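Local structure of triphenylmethane reductase (Citrobacter sp., 2JL1) at residues A[4-9]-A[52-57]. The protein reduces triphenylmethane dyes, probably by hydride transfer from the NADPH form of the NADP cofactor that it binds in a Rossmann-type fold. Residues are numbered along the deposited sequence; the frame is centred on the assembly and turned at random.
Sequences AVTGAT and GDYNQP. With NAP (NADP nicotinamide-adenine-dinucleotide phosphate), chain B.
Thr6 and Tyr54 join two loops whose backbones stay apart, the nearest CA atoms across the contact being those of Thr6 and Gly52 at 7.7 Å; residues 4-9 leave strand 3-5 at Thr6, while Asp53 to Gln56 form a type I turn before helix 57-63. The phenol reaches across the gap, and Tyr54 OH lies 2.9 Å from Thr6 OG1 in a hydrogen bond that either hydroxyl could donate. A chi1 of 79° places Thr6 OG1, not the methyl, at the phenol; the same atom also bonds to the backbone N of Ile73, so two hydrogen bonds grip this buried oxygen. With its far end tied, the tyrosine ring serves as a platform for the adenine of NADP: NAP C2A lies 3.4 Å above the centre of the Tyr54 ring. The base is read at its edge as well. Tyr54 N donates to NAP N1A over 2.9 Å, nearly straight at 165°, and NAP N6A donates to Asp53 OD1 over 3.1 Å with a more bent angle of 138°. Asp53 OD1 further accepts Asn55 N at 2.9 Å, from above the carboxylate plane, closing an Asx turn, which should limit rotation of the carboxylate facing the adenine. At the other loop Thr9 OG1 donates to NAP O1X of the 2'-phosphate over 2.8 Å, consistent with recognition of NADP as in NADP-binding Rossmann folds. Strand 3-5 runs between parallel strands 29-33 and 69-72, Val5 packs on helix 11-20, and the 52-57 loop links strand 48-51, the outermost of the sheet within the chain, to helix 57-63, with Tyr54 lying against Gln86 and Val90 of helix 80-96.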
ATOM      1  N   ALA A   4     -21.102 -10.184   3.698  1.00 25.35           N
ATOM      2  CA  ALA A   4     -21.343  -8.777   3.945  1.00 24.59           C
ATOM      3  C   ALA A   4     -20.774  -7.980   2.787  1.00 24.77           C
ATOM      4  O   ALA A   4     -19.726  -8.342   2.233  1.00 24.97           O
ATOM      5  CB  ALA A   4     -20.696  -8.345   5.230  1.00 24.68           C
ATOM      6  N   VAL A   5     -21.470  -6.911   2.427  1.00 23.89           N
ATOM      7  CA  VAL A   5     -21.100  -6.076   1.277  1.00 23.79           C
ATOM      8  C   VAL A   5     -21.059  -4.657   1.778  1.00 23.12           C
ATOM      9  O   VAL A   5     -22.090  -4.122   2.213  1.00 23.15           O
ATOM     10  CB  VAL A   5     -22.152  -6.195   0.148  1.00 23.72           C
ATOM     11  CG1 VAL A   5     -21.790  -5.340  -1.085  1.00 23.58           C
ATOM     12  CG2 VAL A   5     -22.360  -7.658  -0.265  1.00 25.15           C
ATOM     13  N   THR A   6     -19.882  -4.043   1.744  1.00 23.16           N
ATOM     14  CA  THR A   6     -19.771  -2.605   2.033  1.00 23.70           C
ATOM     15  C   THR A   6     -20.189  -1.811   0.791  1.00 24.29           C
ATOM     16  O   THR A   6     -20.334  -2.392  -0.267  1.00 23.73           O
ATOM     17  CB  THR A   6     -18.362  -2.210   2.537  1.00 24.30           C
ATOM     18  OG1 THR A   6     -17.453  -2.101   1.426  1.00 24.59           O
ATOM     19  CG2 THR A   6     -17.852  -3.255   3.536  1.00 24.60           C
ATOM     20  N   GLY A   7     -20.377  -0.495   0.899  1.00 24.45           N
ATOM     21  CA  GLY A   7     -20.910   0.278  -0.245  1.00 25.92           C
ATOM     22  C   GLY A   7     -22.259  -0.225  -0.799  1.00 26.17           C
ATOM     23  O   GLY A   7     -22.602  -0.003  -1.983  1.00 25.49           O
ATOM     24  N   ALA A   8     -23.039  -0.869   0.068  1.00 26.31           N
ATOM     25  CA  ALA A   8     -24.250  -1.601  -0.362  1.00 26.55           C
ATOM     26  C   ALA A   8     -25.370  -0.770  -1.001  1.00 26.97           C
ATOM     27  O   ALA A   8     -26.164  -1.324  -1.763  1.00 27.11           O
ATOM     28  CB  ALA A   8     -24.804  -2.458   0.765  1.00 26.88           C
ATOM     29  N   THR A   9     -25.439   0.528  -0.688  1.00 26.57           N
ATOM     30  CA  THR A   9     -26.411   1.432  -1.310  1.00 27.41           C
ATOM     31  C   THR A   9     -25.857   2.094  -2.582  1.00 27.04           C
ATOM     32  O   THR A   9     -26.574   2.819  -3.284  1.00 27.36           O
ATOM     33  CB  THR A   9     -26.876   2.560  -0.348  1.00 27.42           C
ATOM     34  OG1 THR A   9     -25.733   3.291   0.115  1.00 30.27           O
ATOM     35  CG2 THR A   9     -27.618   1.995   0.843  1.00 28.58           C
ATOM     36  N   GLY A  52     -21.916   1.004   8.884  1.00 25.08           N
ATOM     37  CA  GLY A  52     -20.466   0.890   8.849  1.00 25.96           C
ATOM     38  C   GLY A  52     -19.976   2.073   8.058  1.00 26.60           C
ATOM     39  O   GLY A  52     -20.265   2.183   6.869  1.00 27.15           O
ATOM     40  N   ASP A  53     -19.272   2.973   8.735  1.00 26.82           N
ATOM     41  CA  ASP A  53     -18.727   4.164   8.103  1.00 27.41           C
ATOM     42  C   ASP A  53     -17.192   4.094   8.134  1.00 26.98           C
ATOM     43  O   ASP A  53     -16.612   3.976   9.218  1.00 27.54           O
ATOM     44  CB  ASP A  53     -19.239   5.400   8.856  1.00 27.96           C
ATOM     45  CG  ASP A  53     -18.841   6.716   8.183  1.00 30.39           C
ATOM     46  OD1 ASP A  53     -17.784   6.778   7.502  1.00 30.81           O
ATOM     47  OD2 ASP A  53     -19.598   7.692   8.349  1.00 31.80           O
ATOM     48  N   TYR A  54     -16.542   4.179   6.960  1.00 26.82           N
ATOM     49  CA  TYR A  54     -15.066   4.025   6.852  1.00 26.79           C
ATOM     50  C   TYR A  54     -14.291   5.083   7.633  1.00 27.13           C
ATOM     51  O   TYR A  54     -13.109   4.931   7.882  1.00 25.91           O
ATOM     52  CB  TYR A  54     -14.566   4.047   5.402  1.00 26.04           C
ATOM     53  CG  TYR A  54     -15.283   3.157   4.434  1.00 26.26           C
ATOM     54  CD1 TYR A  54     -15.954   1.998   4.859  1.00 25.06           C
ATOM     55  CD2 TYR A  54     -15.295   3.473   3.076  1.00 27.98           C
ATOM     56  CE1 TYR A  54     -16.629   1.194   3.955  1.00 26.43           C
ATOM     57  CE2 TYR A  54     -15.943   2.673   2.155  1.00 28.85           C
ATOM     58  CZ  TYR A  54     -16.620   1.543   2.595  1.00 29.67           C
ATOM     59  OH  TYR A  54     -17.257   0.761   1.669  1.00 29.21           O
ATOM     60  N   ASN A  55     -14.981   6.158   7.994  1.00 27.84           N
ATOM     61  CA  ASN A  55     -14.421   7.204   8.844  1.00 28.87           C
ATOM     62  C   ASN A  55     -14.520   6.870  10.339  1.00 29.44           C
ATOM     63  O   ASN A  55     -13.962   7.590  11.177  1.00 29.24           O
ATOM     64  CB  ASN A  55     -15.140   8.527   8.566  1.00 29.12           C
ATOM     65  CG  ASN A  55     -14.893   9.044   7.165  1.00 30.21           C
ATOM     66  OD1 ASN A  55     -15.808   9.533   6.499  1.00 30.87           O
ATOM     67  ND2 ASN A  55     -13.649   8.944   6.711  1.00 29.39           N
ATOM     68  N   GLN A  56     -15.220   5.784  10.667  1.00 29.64           N
ATOM     69  CA  GLN A  56     -15.535   5.446  12.059  1.00 30.63           C
ATOM     70  C   GLN A  56     -15.141   4.006  12.416  1.00 30.53           C
ATOM     71  O   GLN A  56     -15.958   3.093  12.312  1.00 29.96           O
ATOM     72  CB  GLN A  56     -17.033   5.688  12.341  1.00 30.76           C
ATOM     73  CG  GLN A  56     -17.506   7.153  12.132  1.00 31.19           C
ATOM     74  CD  GLN A  56     -19.029   7.336  12.211  1.00 32.84           C
ATOM     75  OE1 GLN A  56     -19.588   8.237  11.574  1.00 35.73           O
ATOM     76  NE2 GLN A  56     -19.702   6.490  12.987  1.00 32.30           N
ATOM     77  N   PRO A  57     -13.880   3.801  12.840  1.00 31.31           N
ATOM     78  CA  PRO A  57     -13.353   2.475  13.207  1.00 31.74           C
ATOM     79  C   PRO A  57     -14.261   1.629  14.116  1.00 32.03           C
ATOM     80  O   PRO A  57     -14.383   0.411  13.912  1.00 31.88           O
ATOM     81  CB  PRO A  57     -12.041   2.822  13.918  1.00 32.07           C
ATOM     82  CG  PRO A  57     -11.583   4.059  13.205  1.00 31.50           C
ATOM     83  CD  PRO A  57     -12.845   4.847  12.967  1.00 31.33           C
TER
HETATM   84  PA  NAP B1288     -21.047   4.706  -5.907  1.00 36.33           P
HETATM   85  O1A NAP B1288     -20.634   6.134  -5.991  1.00 36.71           O
HETATM   86  O2A NAP B1288     -22.392   4.407  -6.442  1.00 33.47           O
HETATM   87  O5B NAP B1288     -20.943   4.159  -4.412  1.00 36.23           O
HETATM   88  C5B NAP B1288     -19.920   4.512  -3.507  1.00 38.62           C
HETATM   89  C4B NAP B1288     -20.353   3.892  -2.187  1.00 38.50           C
HETATM   90  O4B NAP B1288     -19.411   4.174  -1.160  1.00 40.48           O
HETATM   91  C3B NAP B1288     -21.695   4.499  -1.775  1.00 38.56           C
HETATM   92  O3B NAP B1288     -22.567   3.476  -1.369  1.00 35.97           O
HETATM   93  C2B NAP B1288     -21.355   5.356  -0.589  1.00 39.72           C
HETATM   94  O2B NAP B1288     -22.368   5.309   0.365  1.00 43.53           O
HETATM   95  C1B NAP B1288     -20.137   4.642  -0.042  1.00 37.27           C
HETATM   96  N9A NAP B1288     -19.390   5.546   0.843  1.00 35.60           N
HETATM   97  C8A NAP B1288     -18.936   6.809   0.578  1.00 35.30           C
HETATM   98  N7A NAP B1288     -18.310   7.266   1.688  1.00 36.35           N
HETATM   99  C5A NAP B1288     -18.387   6.320   2.653  1.00 34.60           C
HETATM  100  C6A NAP B1288     -17.928   6.270   3.969  1.00 35.09           C
HETATM  101  N6A NAP B1288     -17.274   7.295   4.509  1.00 34.45           N
HETATM  102  N1A NAP B1288     -18.162   5.137   4.715  1.00 34.41           N
HETATM  103  C2A NAP B1288     -18.851   4.074   4.174  1.00 33.61           C
HETATM  104  N3A NAP B1288     -19.295   4.122   2.872  1.00 33.67           N
HETATM  105  C4A NAP B1288     -19.069   5.235   2.130  1.00 34.70           C
HETATM  106  O3  NAP B1288     -19.921   3.845  -6.703  1.00 34.94           O
HETATM  107  PN  NAP B1288     -20.072   2.568  -7.671  1.00 35.18           P
HETATM  108  O1N NAP B1288     -20.928   1.598  -6.968  1.00 32.01           O
HETATM  109  O2N NAP B1288     -20.446   3.035  -9.035  1.00 35.10           O
HETATM  110  O5D NAP B1288     -18.545   1.960  -7.659  1.00 34.42           O
HETATM  111  C5D NAP B1288     -18.017   1.394  -6.468  1.00 36.46           C
HETATM  112  C4D NAP B1288     -16.574   1.811  -6.159  1.00 37.74           C
HETATM  113  O4D NAP B1288     -15.760   1.558  -7.291  1.00 39.24           O
HETATM  114  C3D NAP B1288     -16.436   3.308  -5.869  1.00 38.77           C
HETATM  115  O3D NAP B1288     -16.530   3.653  -4.510  1.00 38.26           O
HETATM  116  C2D NAP B1288     -15.080   3.679  -6.438  1.00 39.87           C
HETATM  117  O2D NAP B1288     -14.011   3.550  -5.523  1.00 41.63           O
HETATM  118  C1D NAP B1288     -14.870   2.640  -7.518  1.00 41.70           C
HETATM  119  N1N NAP B1288     -15.066   3.290  -8.824  1.00 43.62           N
HETATM  120  C2N NAP B1288     -14.670   2.594  -9.922  1.00 45.88           C
HETATM  121  C3N NAP B1288     -14.778   3.153 -11.163  1.00 45.73           C
HETATM  122  C7N NAP B1288     -14.336   2.416 -12.353  1.00 45.88           C
HETATM  123  O7N NAP B1288     -14.609   3.026 -13.612  1.00 45.63           O
HETATM  124  N7N NAP B1288     -13.681   1.265 -12.160  1.00 43.55           N
HETATM  125  C4N NAP B1288     -15.394   4.413 -11.316  1.00 46.53           C
HETATM  126  C5N NAP B1288     -15.876   5.065 -10.208  1.00 46.88           C
HETATM  127  C6N NAP B1288     -15.655   4.514  -8.941  1.00 45.79           C
HETATM  128  P2B NAP B1288     -23.530   6.429   0.433  1.00 49.09           P
HETATM  129  O1X NAP B1288     -24.735   5.871  -0.298  1.00 47.46           O
HETATM  130  O2X NAP B1288     -23.110   7.737  -0.217  1.00 46.44           O
HETATM  131  O3X NAP B1288     -23.804   6.626   1.910  1.00 48.15           O